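Local coordinates for odorant-binding protein 47 (PDB 3PM2) that binds hydrophobic odorants and is thought to help capture and carry them through the aqueous fluid around olfactory sensory dendrites, at residues Arg52-Glu58 with Glu127-Pro132; Leu24-Phe30 with Val60-Leu66; Ala15-Cys19 with Cys160-Lys164. One frame throughout, in Å; residues are numbered along the deposited sequence.

Contact 1 (Arg52-Glu58 with Glu127-Pro132); sequences RGCCVAE and EQICHP
Residues R52-C54 run extended (phi/psi of G53 -57/137°) before the chain coils into a helix at C55, while E127-H131 stay extended throughout and P132 (-69/-14°) begins to turn. The two backbones come nearest at G53, whose CA is 3.6 Å from P132 CA and makes a CA-H...O contact with C130 O at 3.4 Å; a CB here would clash with C130 O. Water also spans the gap: water 3 joins C54 N (2.9 Å) to P132 O (3.0 Å), and water 4 joins C54 O (2.8 Å) to H131 O (2.7 Å). C54 is the N-cap, its SG weakly accepting from A57 N at 3.6 Å. The covalent link is C55 SG-C130 SG, 2.0 Å, with both cysteines m and chi3 106°. Together with C33-C59 and C103-C140, it matches the interlocked disulfides of classical insect odorant-binding proteins. E58, t at chi1 and chi2, turns OE1 to accept from H131 N at 2.9 Å, with water 5 between E58 OE1 (2.7 Å) and H131 O (2.6 Å). At the first residue of each segment, R52 NH1 forms a salt bridge with E127 OE1, 3.1 Å; E127 OE1 also accepts from A123 N and E127 OE2 from Q44 NE2.

Contact 2 (Leu24-Phe30 with Val60-Leu66); sequences LVEPSAF and VMNSTSL
When a helix start meets a helix end, the join can be made largely by apolar side chains, and here V60 is the central one. V60, with chi1 t, points its CA-to-CB bond at L24-F30 from the last turn of helix 55-63. Its CG1 lies 3.4 Å from L24 CD2 and 3.5 Å from V25 CG2, while its CG2 lies 3.7 Å from CD1 of F30, a t rotamer with chi2 83°. The nearest CA atoms are those of F30 and V60, 6.2 Å apart. L24 adopts chi1 140°, between wells, with chi2 t, and so brings CD1 to 3.8 Å from L66 CD1 and 3.9 Å from M61 SD; M61 is m, m, t. L24 and V25 are loop residues, E26 is the N-cap, and helix 27-44 follows, with F30 N bonded to E26 O at 3.2 Å. The opposing helix finishes in a Schellman motif: S65 is the C-prime residue at 52/36°, with L66 N-M61 O 2.9 Å and S65 N-N62 O 3.2 Å. V25, also t, sets CG2 3.3 Å from T64 CG2 and 3.7 Å from S63 OG. T64 and S63 are both p, and S63 OG donates back to V60 O at 2.8 Å. L77 of helix 74-85 packs on both L24 and M61, and L138 of helix 133-147 on both L24 and V60.

Contact 3 (Ala15-Cys19 with Cys160-Lys164); sequences AAECC and CNKLK
L163 lays its CD1 methyl over a small patch made by A15 and C18, 4.2 Å from A15 CA and 3.9 Å from C18 SG. Its rotamer is m, t, and its CA-to-CB bond points toward the opposing segment. C160, three residues earlier in helix 158-167, shares that face, and this i, i+3 pairing puts a covalent link and a leucine side by side. C160-K164 is regular helix, K164 N donating to C160 O at 2.9 Å. Opposite, A15-E17 form a short 3-10 segment: C18 N donates to A15 O at 2.8 Å and C19 N to the same A15 O at 3.1 Å, after which C19 straightens, with phi at -159°. The disulfide C18 SG-C160 SG measures 2.0 Å, with both chi1 values m and chi3 -89°; the CA atoms of C18 and C160 are 5.6 Å apart, whereas A15 CA and L163 CA stand 7.4 Å apart. The two segments bury 174 Å² between them. Such a bond illustrates how C-plus odorant-binding proteins add cysteine links to the three of the classical fold, here fastening the N-terminal loop to a helix near the C terminus. The neighbouring cysteines diverge: C19, chi1 t, has its CA-to-CB bond sideways and is bonded to C149. F146 of helix 133-147 packs on A15 and C18, T155 hydrogen-bonds through OG1 to E17 O, and N157 OD1 accepts from C160 N.

From the N terminus the chain opens contact 3 at A15-C19, then contact 2 at L24-F30, then contact 1 at R52-E58. Contact 2 closes first, at V60-L66, after contact 1 has opened but before it closes at E127-P132; the two therefore cross. They also share helix 55-63 and touch, V56 CG1 lying 4.2 Å from F30 CE1. Contact 3 closes last, at C160-K164, and its span encloses both others, though its centre is about 26 Å from that of contact 1, on the opposite side of the chain's centre. Helix 55-63 is joined to the start of helix 27-44 and to the loop before helix 133-147, while contact 3 ties the loop before helix 27-44 to helix 158-167.

Contact 1 (Arg52-Glu58 with Glu127-Pro132)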
ATOM      1  N   ARG A  52      12.687  -5.490   0.302  1.00 12.85           N
ATOM      2  CA  ARG A  52      13.323  -4.178   0.149  1.00 12.36           C
ATOM      3  C   ARG A  52      12.216  -3.137   0.249  1.00 16.63           C
ATOM      4  O   ARG A  52      11.143  -3.344  -0.321  1.00 16.56           O
ATOM      5  CB  ARG A  52      14.070  -4.087  -1.220  1.00 10.50           C
ATOM      6  CG  ARG A  52      15.001  -5.271  -1.489  1.00 17.77           C
ATOM      7  CD  ARG A  52      16.236  -4.901  -2.294  1.00 24.86           C
ATOM      8  NE  ARG A  52      17.326  -5.731  -1.818  1.00 35.00           N
ATOM      9  CZ  ARG A  52      18.589  -5.360  -1.667  1.00 37.30           C
ATOM     10  NH1 ARG A  52      18.994  -4.156  -2.063  1.00 23.60           N
ATOM     11  NH2 ARG A  52      19.478  -6.220  -1.198  1.00 35.19           N
ATOM     12  N   GLY A  53      12.481  -2.035   0.966  1.00 13.94           N
ATOM     13  CA  GLY A  53      11.517  -0.958   1.183  1.00 13.55           C
ATOM     14  C   GLY A  53      10.996  -0.350  -0.100  1.00 16.99           C
ATOM     15  O   GLY A  53      11.755  -0.140  -1.050  1.00 15.65           O
ATOM     16  N   CYS A  54       9.690  -0.099  -0.148  1.00 12.54           N
ATOM     17  CA  CYS A  54       9.066   0.434  -1.347  1.00 11.77           C
ATOM     18  C   CYS A  54       9.185   1.976  -1.367  1.00 13.57           C
ATOM     19  O   CYS A  54       8.617   2.653  -0.492  1.00 11.37           O
ATOM     20  CB  CYS A  54       7.614  -0.014  -1.420  1.00 13.63           C
ATOM     21  SG  CYS A  54       6.710   0.763  -2.767  1.00 17.60           S
ATOM     22  N   CYS A  55       9.910   2.517  -2.355  1.00 12.36           N
ATOM     23  CA  CYS A  55      10.076   3.973  -2.454  1.00 13.61           C
ATOM     24  C   CYS A  55       8.833   4.706  -2.901  1.00 14.02           C
ATOM     25  O   CYS A  55       8.687   5.884  -2.583  1.00 13.78           O
ATOM     26  CB  CYS A  55      11.279   4.342  -3.313  1.00 15.19           C
ATOM     27  SG  CYS A  55      12.878   3.954  -2.546  1.00 18.87           S
ATOM     28  N   VAL A  56       7.941   4.032  -3.675  1.00 11.30           N
ATOM     29  CA  VAL A  56       6.683   4.641  -4.088  1.00 11.21           C
ATOM     30  C   VAL A  56       5.952   5.065  -2.795  1.00 15.46           C
ATOM     31  O   VAL A  56       5.479   6.197  -2.691  1.00 13.77           O
ATOM     32  CB  VAL A  56       5.790   3.670  -4.935  1.00 15.17           C
ATOM     33  CG1 VAL A  56       4.397   4.265  -5.169  1.00 15.41           C
ATOM     34  CG2 VAL A  56       6.454   3.297  -6.262  1.00 14.80           C
ATOM     35  N   ALA A  57       5.865   4.144  -1.821  1.00 11.81           N
ATOM     36  CA  ALA A  57       5.175   4.397  -0.542  1.00 12.02           C
ATOM     37  C   ALA A  57       5.856   5.436   0.309  1.00 15.23           C
ATOM     38  O   ALA A  57       5.175   6.271   0.911  1.00 14.20           O
ATOM     39  CB  ALA A  57       5.021   3.097   0.243  1.00 13.00           C
ATOM     40  N   GLU A  58       7.200   5.405   0.385  1.00 14.71           N
ATOM     41  CA  GLU A  58       7.897   6.428   1.170  1.00 14.02           C
ATOM     42  C   GLU A  58       7.631   7.827   0.582  1.00 17.05           C
ATOM     43  O   GLU A  58       7.416   8.777   1.334  1.00 17.03           O
ATOM     44  CB  GLU A  58       9.386   6.123   1.275  1.00 15.45           C
ATOM     45  CG  GLU A  58      10.134   7.133   2.136  1.00 18.56           C
ATOM     46  CD  GLU A  58      11.511   6.670   2.558  1.00 28.72           C
ATOM     47  OE1 GLU A  58      11.604   5.602   3.200  1.00 23.67           O
ATOM     48  OE2 GLU A  58      12.498   7.381   2.264  1.00 30.53           O
ATOM     49  N   GLU A 127      20.078   1.987  -7.365  1.00 23.66           N
ATOM     50  CA  GLU A 127      18.994   1.579  -6.464  1.00 19.98           C
ATOM     51  C   GLU A 127      19.002   2.491  -5.246  1.00 21.15           C
ATOM     52  O   GLU A 127      20.014   2.574  -4.559  1.00 21.94           O
ATOM     53  CB  GLU A 127      19.175   0.136  -5.994  1.00 20.48           C
ATOM     54  CG  GLU A 127      18.015  -0.323  -5.107  1.00 24.18           C
ATOM     55  CD  GLU A 127      18.168  -1.691  -4.487  1.00 31.21           C
ATOM     56  OE1 GLU A 127      19.295  -2.229  -4.503  1.00 22.06           O
ATOM     57  OE2 GLU A 127      17.157  -2.229  -3.985  1.00 21.63           O
ATOM     58  N   GLN A 128      17.882   3.133  -4.959  1.00 19.01           N
ATOM     59  CA  GLN A 128      17.751   3.969  -3.764  1.00 19.04           C
ATOM     60  C   GLN A 128      17.079   3.142  -2.664  1.00 20.73           C
ATOM     61  O   GLN A 128      15.992   2.591  -2.885  1.00 20.08           O
ATOM     62  CB  GLN A 128      16.948   5.234  -4.068  1.00 20.72           C
ATOM     63  CG  GLN A 128      16.447   5.950  -2.812  1.00 29.28           C
ATOM     64  CD  GLN A 128      16.520   7.449  -2.866  1.00 51.64           C
ATOM     65  OE1 GLN A 128      17.352   8.050  -3.574  1.00 41.12           O
ATOM     66  NE2 GLN A 128      15.644   8.081  -2.086  1.00 43.84           N
ATOM     67  N   ILE A 129      17.723   3.051  -1.490  1.00 16.21           N
ATOM     68  CA  ILE A 129      17.162   2.283  -0.386  1.00 15.58           C
ATOM     69  C   ILE A 129      16.190   3.150   0.406  1.00 20.28           C
ATOM     70  O   ILE A 129      16.549   4.241   0.812  1.00 20.79           O
ATOM     71  CB  ILE A 129      18.284   1.664   0.509  1.00 18.69           C
ATOM     72  CG1 ILE A 129      19.172   0.671  -0.305  1.00 18.62           C
ATOM     73  CG2 ILE A 129      17.727   1.014   1.784  1.00 18.97           C
ATOM     74  CD1 ILE A 129      18.456  -0.577  -0.929  1.00 17.14           C
ATOM     75  N   CYS A 130      14.952   2.676   0.589  1.00 15.16           N
ATOM     76  CA  CYS A 130      13.910   3.363   1.370  1.00 15.11           C
ATOM     77  C   CYS A 130      13.587   2.517   2.579  1.00 16.53           C
ATOM     78  O   CYS A 130      13.717   1.285   2.527  1.00 15.97           O
ATOM     79  CB  CYS A 130      12.659   3.618   0.526  1.00 16.23           C
ATOM     80  SG  CYS A 130      12.897   4.901  -0.738  1.00 20.82           S
ATOM     81  N   HIS A 131      13.174   3.172   3.673  1.00 13.00           N
ATOM     82  CA  HIS A 131      12.806   2.422   4.860  1.00 13.02           C
ATOM     83  C   HIS A 131      11.533   1.626   4.544  1.00 14.47           C
ATOM     84  O   HIS A 131      10.619   2.172   3.943  1.00 14.68           O
ATOM     85  CB  HIS A 131      12.573   3.359   6.063  1.00 13.41           C
ATOM     86  CG  HIS A 131      12.535   2.642   7.388  1.00 16.01           C
ATOM     87  ND1 HIS A 131      11.434   1.886   7.779  1.00 16.84           N
ATOM     88  CD2 HIS A 131      13.434   2.659   8.401  1.00 16.06           C
ATOM     89  CE1 HIS A 131      11.710   1.451   8.999  1.00 16.03           C
ATOM     90  NE2 HIS A 131      12.907   1.884   9.411  1.00 16.44           N
ATOM     91  N   PRO A 132      11.444   0.329   4.907  1.00 10.72           N
ATOM     92  CA  PRO A 132      10.238  -0.440   4.542  1.00 10.26           C
ATOM     93  C   PRO A 132       8.949  -0.045   5.267  1.00 14.20           C
ATOM     94  O   PRO A 132       7.882  -0.493   4.841  1.00 13.69           O
ATOM     95  CB  PRO A 132      10.615  -1.885   4.885  1.00 12.43           C
ATOM     96  CG  PRO A 132      12.110  -1.901   5.011  1.00 16.54           C
ATOM     97  CD  PRO A 132      12.456  -0.530   5.551  1.00 12.60           C
TER
HETATM   98  O   HOH W   1      14.835  -1.270   2.025  1.00 15.91           O
HETATM   99  O   HOH W   2      14.368   0.262  -0.896  1.00 18.05           O
HETATM  100  O   HOH W   3       8.125  -1.368   1.952  1.00 12.86           O
HETATM  101  O   HOH W   4       8.539   1.892   2.208  1.00 14.28           O
HETATM  102  O   HOH W   5       9.588   4.506   4.555  1.00 17.15           O
HETATM  103  O   HOH W   6      14.311   6.369   4.158  1.00 31.21           O

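Contact 2 (Leu24-Phe30 with Val60-Leu66)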
ATOM      1  N   LEU A  24      -5.467   8.038   1.596  1.00 22.12           N
ATOM      2  CA  LEU A  24      -4.603   8.869   2.432  1.00 23.17           C
ATOM      3  C   LEU A  24      -3.996  10.015   1.579  1.00 26.87           C
ATOM      4  O   LEU A  24      -3.555  11.031   2.123  1.00 27.06           O
ATOM      5  CB  LEU A  24      -3.545   7.892   3.009  1.00 24.99           C
ATOM      6  CG  LEU A  24      -2.082   8.210   3.159  1.00 30.21           C
ATOM      7  CD1 LEU A  24      -1.468   7.295   4.171  1.00 29.93           C
ATOM      8  CD2 LEU A  24      -1.370   7.934   1.913  1.00 34.72           C
ATOM      9  N   VAL A  25      -3.973   9.839   0.245  1.00 23.85           N
ATOM     10  CA  VAL A  25      -3.395  10.786  -0.709  1.00 24.41           C
ATOM     11  C   VAL A  25      -4.284  10.876  -1.937  1.00 27.77           C
ATOM     12  O   VAL A  25      -4.842   9.871  -2.348  1.00 26.11           O
ATOM     13  CB  VAL A  25      -1.940  10.328  -1.064  1.00 29.99           C
ATOM     14  CG1 VAL A  25      -1.480  10.830  -2.414  1.00 30.12           C
ATOM     15  CG2 VAL A  25      -0.957  10.789  -0.014  1.00 30.73           C
ATOM     16  N   GLU A  26      -4.403  12.080  -2.534  1.00 27.08           N
ATOM     17  CA  GLU A  26      -5.181  12.302  -3.744  1.00 28.05           C
ATOM     18  C   GLU A  26      -4.497  11.566  -4.924  1.00 33.21           C
ATOM     19  O   GLU A  26      -3.260  11.504  -4.934  1.00 32.35           O
ATOM     20  CB  GLU A  26      -5.262  13.814  -4.020  1.00 29.90           C
ATOM     21  CG  GLU A  26      -6.487  14.263  -4.801  1.00 44.37           C
ATOM     22  CD  GLU A  26      -7.865  14.001  -4.215  1.00 64.31           C
ATOM     23  OE1 GLU A  26      -8.097  14.369  -3.040  1.00 50.37           O
ATOM     24  OE2 GLU A  26      -8.733  13.488  -4.959  1.00 59.10           O
ATOM     25  N   PRO A  27      -5.260  10.991  -5.898  1.00 31.00           N
ATOM     26  CA  PRO A  27      -4.623  10.265  -7.020  1.00 31.03           C
ATOM     27  C   PRO A  27      -3.464  10.958  -7.732  1.00 32.83           C
ATOM     28  O   PRO A  27      -2.519  10.281  -8.125  1.00 31.78           O
ATOM     29  CB  PRO A  27      -5.782  10.029  -7.991  1.00 32.82           C
ATOM     30  CG  PRO A  27      -6.966   9.967  -7.135  1.00 37.01           C
ATOM     31  CD  PRO A  27      -6.733  10.923  -6.002  1.00 32.64           C
ATOM     32  N   SER A  28      -3.535  12.287  -7.897  1.00 30.50           N
ATOM     33  CA  SER A  28      -2.486  13.063  -8.567  1.00 30.62           C
ATOM     34  C   SER A  28      -1.141  12.920  -7.843  1.00 32.15           C
ATOM     35  O   SER A  28      -0.126  12.621  -8.480  1.00 31.33           O
ATOM     36  CB  SER A  28      -2.903  14.530  -8.700  1.00 34.20           C
ATOM     37  OG  SER A  28      -1.815  15.388  -8.987  1.00 47.60           O
ATOM     38  N   ALA A  29      -1.146  13.088  -6.507  1.00 27.72           N
ATOM     39  CA  ALA A  29       0.056  12.953  -5.689  1.00 27.20           C
ATOM     40  C   ALA A  29       0.576  11.504  -5.704  1.00 27.09           C
ATOM     41  O   ALA A  29       1.786  11.282  -5.758  1.00 25.29           O
ATOM     42  CB  ALA A  29      -0.226  13.427  -4.278  1.00 28.52           C
ATOM     43  N   PHE A  30      -0.328  10.524  -5.742  1.00 21.87           N
ATOM     44  CA  PHE A  30       0.080   9.131  -5.832  1.00 19.93           C
ATOM     45  C   PHE A  30       0.781   8.858  -7.176  1.00 22.90           C
ATOM     46  O   PHE A  30       1.817   8.190  -7.195  1.00 20.36           O
ATOM     47  CB  PHE A  30      -1.128   8.193  -5.676  1.00 21.44           C
ATOM     48  CG  PHE A  30      -0.698   6.753  -5.742  1.00 23.43           C
ATOM     49  CD1 PHE A  30      -0.208   6.108  -4.616  1.00 25.91           C
ATOM     50  CD2 PHE A  30      -0.735   6.050  -6.948  1.00 24.97           C
ATOM     51  CE1 PHE A  30       0.247   4.787  -4.689  1.00 26.42           C
ATOM     52  CE2 PHE A  30      -0.286   4.724  -7.013  1.00 26.77           C
ATOM     53  CZ  PHE A  30       0.200   4.112  -5.881  1.00 24.86           C
ATOM     54  N   VAL A  60       4.880   8.782  -1.062  1.00 14.25           N
ATOM     55  CA  VAL A  60       3.507   9.089  -0.691  1.00 13.35           C
ATOM     56  C   VAL A  60       3.485   9.587   0.754  1.00 16.75           C
ATOM     57  O   VAL A  60       2.844  10.592   1.050  1.00 17.36           O
ATOM     58  CB  VAL A  60       2.566   7.869  -0.880  1.00 16.60           C
ATOM     59  CG1 VAL A  60       1.218   8.110  -0.208  1.00 16.25           C
ATOM     60  CG2 VAL A  60       2.364   7.532  -2.363  1.00 16.10           C
ATOM     61  N   MET A  61       4.183   8.897   1.636  1.00 13.38           N
ATOM     62  CA  MET A  61       4.221   9.265   3.066  1.00 12.90           C
ATOM     63  C   MET A  61       4.905  10.602   3.278  1.00 20.20           C
ATOM     64  O   MET A  61       4.403  11.424   4.039  1.00 21.08           O
ATOM     65  CB  MET A  61       4.832   8.148   3.905  1.00 14.08           C
ATOM     66  CG  MET A  61       3.995   6.865   3.908  1.00 16.22           C
ATOM     67  SD  MET A  61       2.422   7.069   4.748  1.00 18.49           S
ATOM     68  CE  MET A  61       1.935   5.348   4.978  1.00 16.07           C
ATOM     69  N   ASN A  62       5.975  10.866   2.511  1.00 18.68           N
ATOM     70  CA  ASN A  62       6.668  12.165   2.550  1.00 18.77           C
ATOM     71  C   ASN A  62       5.768  13.274   1.990  1.00 22.51           C
ATOM     72  O   ASN A  62       5.801  14.399   2.512  1.00 22.42           O
ATOM     73  CB  ASN A  62       8.022  12.112   1.811  1.00 19.50           C
ATOM     74  CG  ASN A  62       9.157  11.501   2.624  1.00 29.42           C
ATOM     75  OD1 ASN A  62       9.213  11.604   3.858  1.00 25.36           O
ATOM     76  ND2 ASN A  62      10.138  10.923   1.946  1.00 19.87           N
ATOM     77  N   SER A  63       4.922  12.963   0.972  1.00 19.05           N
ATOM     78  CA  SER A  63       4.042  13.996   0.400  1.00 19.56           C
ATOM     79  C   SER A  63       3.017  14.502   1.422  1.00 25.41           C
ATOM     80  O   SER A  63       2.532  15.614   1.287  1.00 25.85           O
ATOM     81  CB  SER A  63       3.349  13.508  -0.875  1.00 22.32           C
ATOM     82  OG  SER A  63       2.199  12.724  -0.597  1.00 27.41           O
ATOM     83  N   THR A  64       2.705  13.681   2.441  1.00 22.09           N
ATOM     84  CA  THR A  64       1.727  13.993   3.496  1.00 21.31           C
ATOM     85  C   THR A  64       2.367  14.217   4.867  1.00 24.82           C
ATOM     86  O   THR A  64       1.642  14.243   5.863  1.00 25.06           O
ATOM     87  CB  THR A  64       0.692  12.866   3.567  1.00 28.48           C
ATOM     88  OG1 THR A  64       1.383  11.610   3.570  1.00 24.57           O
ATOM     89  CG2 THR A  64      -0.289  12.914   2.423  1.00 31.53           C
ATOM     90  N   SER A  65       3.718  14.368   4.926  1.00 21.36           N
ATOM     91  CA  SER A  65       4.526  14.561   6.158  1.00 20.79           C
ATOM     92  C   SER A  65       4.249  13.485   7.235  1.00 25.22           C
ATOM     93  O   SER A  65       4.273  13.767   8.444  1.00 24.94           O
ATOM     94  CB  SER A  65       4.348  15.975   6.721  1.00 26.29           C
ATOM     95  OG  SER A  65       4.771  16.955   5.787  1.00 35.37           O
ATOM     96  N   LEU A  66       4.012  12.240   6.793  1.00 18.13           N
ATOM     97  CA  LEU A  66       3.698  11.164   7.741  1.00 16.90           C
ATOM     98  C   LEU A  66       4.894  10.340   8.093  1.00 18.80           C
ATOM     99  O   LEU A  66       4.832   9.601   9.070  1.00 18.61           O
ATOM    100  CB  LEU A  66       2.604  10.239   7.190  1.00 16.38           C
ATOM    101  CG  LEU A  66       1.241  10.874   6.899  1.00 19.83           C
ATOM    102  CD1 LEU A  66       0.294   9.830   6.395  1.00 19.75           C
ATOM    103  CD2 LEU A  66       0.635  11.481   8.157  1.00 21.23           C
TER

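Contact 3 (Ala15-Cys19 with Cys160-Lys164)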
ATOM      1  N   ALA A  15      -9.235  -0.084 -10.167  1.00 27.37           N
ATOM      2  CA  ALA A  15      -9.822  -0.661  -8.955  1.00 25.66           C
ATOM      3  C   ALA A  15     -11.049   0.101  -8.442  1.00 27.80           C
ATOM      4  O   ALA A  15     -11.959  -0.529  -7.901  1.00 26.21           O
ATOM      5  CB  ALA A  15      -8.780  -0.778  -7.866  1.00 26.14           C
ATOM      6  N   ALA A  16     -11.083   1.442  -8.636  1.00 24.51           N
ATOM      7  CA  ALA A  16     -12.196   2.321  -8.259  1.00 25.21           C
ATOM      8  C   ALA A  16     -13.505   1.868  -8.912  1.00 29.03           C
ATOM      9  O   ALA A  16     -14.576   2.097  -8.357  1.00 28.98           O
ATOM     10  CB  ALA A  16     -11.885   3.753  -8.653  1.00 26.49           C
ATOM     11  N   GLU A  17     -13.416   1.169 -10.050  1.00 25.82           N
ATOM     12  CA  GLU A  17     -14.582   0.622 -10.741  1.00 26.97           C
ATOM     13  C   GLU A  17     -15.126  -0.658 -10.081  1.00 31.20           C
ATOM     14  O   GLU A  17     -16.222  -1.105 -10.413  1.00 31.34           O
ATOM     15  CB  GLU A  17     -14.277   0.431 -12.223  1.00 28.59           C
ATOM     16  CG  GLU A  17     -14.112   1.756 -12.945  1.00 39.30           C
ATOM     17  CD  GLU A  17     -13.692   1.677 -14.396  1.00 59.68           C
ATOM     18  OE1 GLU A  17     -13.596   0.550 -14.936  1.00 54.43           O
ATOM     19  OE2 GLU A  17     -13.472   2.750 -14.999  1.00 54.15           O
ATOM     20  N   CYS A  18     -14.355  -1.240  -9.141  1.00 26.43           N
ATOM     21  CA  CYS A  18     -14.758  -2.401  -8.351  1.00 24.90           C
ATOM     22  C   CYS A  18     -15.293  -1.953  -7.006  1.00 25.11           C
ATOM     23  O   CYS A  18     -16.261  -2.530  -6.531  1.00 23.14           O
ATOM     24  CB  CYS A  18     -13.600  -3.372  -8.181  1.00 25.32           C
ATOM     25  SG  CYS A  18     -13.039  -4.091  -9.734  1.00 29.77           S
ATOM     26  N   CYS A  19     -14.613  -0.990  -6.361  1.00 20.88           N
ATOM     27  CA  CYS A  19     -15.010  -0.440  -5.059  1.00 21.01           C
ATOM     28  C   CYS A  19     -14.368   0.918  -4.863  1.00 23.94           C
ATOM     29  O   CYS A  19     -13.170   1.069  -5.121  1.00 22.96           O
ATOM     30  CB  CYS A  19     -14.655  -1.389  -3.909  1.00 22.29           C
ATOM     31  SG  CYS A  19     -15.271  -0.838  -2.289  1.00 27.02           S
ATOM     32  N   CYS A 160     -13.548  -7.868 -11.639  1.00 23.05           N
ATOM     33  CA  CYS A 160     -13.354  -7.483 -10.244  1.00 23.18           C
ATOM     34  C   CYS A 160     -13.053  -8.695  -9.383  1.00 22.49           C
ATOM     35  O   CYS A 160     -12.369  -8.540  -8.391  1.00 21.86           O
ATOM     36  CB  CYS A 160     -14.541  -6.677  -9.723  1.00 24.61           C
ATOM     37  SG  CYS A 160     -14.686  -5.034 -10.479  1.00 29.82           S
ATOM     38  N   ASN A 161     -13.526  -9.911  -9.768  1.00 20.53           N
ATOM     39  CA  ASN A 161     -13.156 -11.152  -9.059  1.00 21.47           C
ATOM     40  C   ASN A 161     -11.632 -11.351  -9.247  1.00 24.90           C
ATOM     41  O   ASN A 161     -10.943 -11.713  -8.291  1.00 23.17           O
ATOM     42  CB  ASN A 161     -13.896 -12.397  -9.580  1.00 23.30           C
ATOM     43  CG  ASN A 161     -13.577 -13.636  -8.771  1.00 27.53           C
ATOM     44  OD1 ASN A 161     -13.584 -13.635  -7.537  1.00 29.11           O
ATOM     45  ND2 ASN A 161     -13.208 -14.699  -9.429  1.00 25.14           N
ATOM     46  N   LYS A 162     -11.125 -11.100 -10.477  1.00 21.71           N
ATOM     47  CA  LYS A 162      -9.678 -11.216 -10.787  1.00 20.82           C
ATOM     48  C   LYS A 162      -8.856 -10.215  -9.962  1.00 22.62           C
ATOM     49  O   LYS A 162      -7.804 -10.568  -9.414  1.00 21.48           O
ATOM     50  CB  LYS A 162      -9.426 -11.047 -12.284  1.00 24.60           C
ATOM     51  CG  LYS A 162      -9.918 -12.248 -13.105  1.00 31.01           C
ATOM     52  CD  LYS A 162      -9.741 -12.008 -14.585  1.00 41.39           C
ATOM     53  CE  LYS A 162     -10.506 -13.021 -15.402  1.00 58.75           C
ATOM     54  NZ  LYS A 162     -10.518 -12.653 -16.840  1.00 75.78           N
ATOM     55  N   LEU A 163      -9.347  -8.976  -9.848  1.00 18.03           N
ATOM     56  CA  LEU A 163      -8.686  -7.972  -9.038  1.00 18.21           C
ATOM     57  C   LEU A 163      -8.753  -8.323  -7.540  1.00 20.83           C
ATOM     58  O   LEU A 163      -7.782  -8.068  -6.822  1.00 19.09           O
ATOM     59  CB  LEU A 163      -9.206  -6.554  -9.315  1.00 18.75           C
ATOM     60  CG  LEU A 163      -8.921  -5.931 -10.702  1.00 22.99           C
ATOM     61  CD1 LEU A 163      -9.304  -4.457 -10.695  1.00 23.51           C
ATOM     62  CD2 LEU A 163      -7.443  -6.088 -11.125  1.00 26.21           C
ATOM     63  N   LYS A 164      -9.870  -8.937  -7.079  1.00 16.58           N
ATOM     64  CA  LYS A 164     -10.013  -9.381  -5.684  1.00 16.07           C
ATOM     65  C   LYS A 164      -8.921 -10.452  -5.420  1.00 19.60           C
ATOM     66  O   LYS A 164      -8.214 -10.373  -4.417  1.00 18.10           O
ATOM     67  CB  LYS A 164     -11.419  -9.961  -5.450  1.00 16.99           C
ATOM     68  CG  LYS A 164     -11.626 -10.649  -4.113  1.00 24.58           C
ATOM     69  CD  LYS A 164     -12.937 -11.458  -4.075  1.00 21.74           C
ATOM     70  CE  LYS A 164     -12.953 -12.422  -2.914  1.00 24.23           C
ATOM     71  NZ  LYS A 164     -14.275 -13.091  -2.759  1.00 23.43           N
TER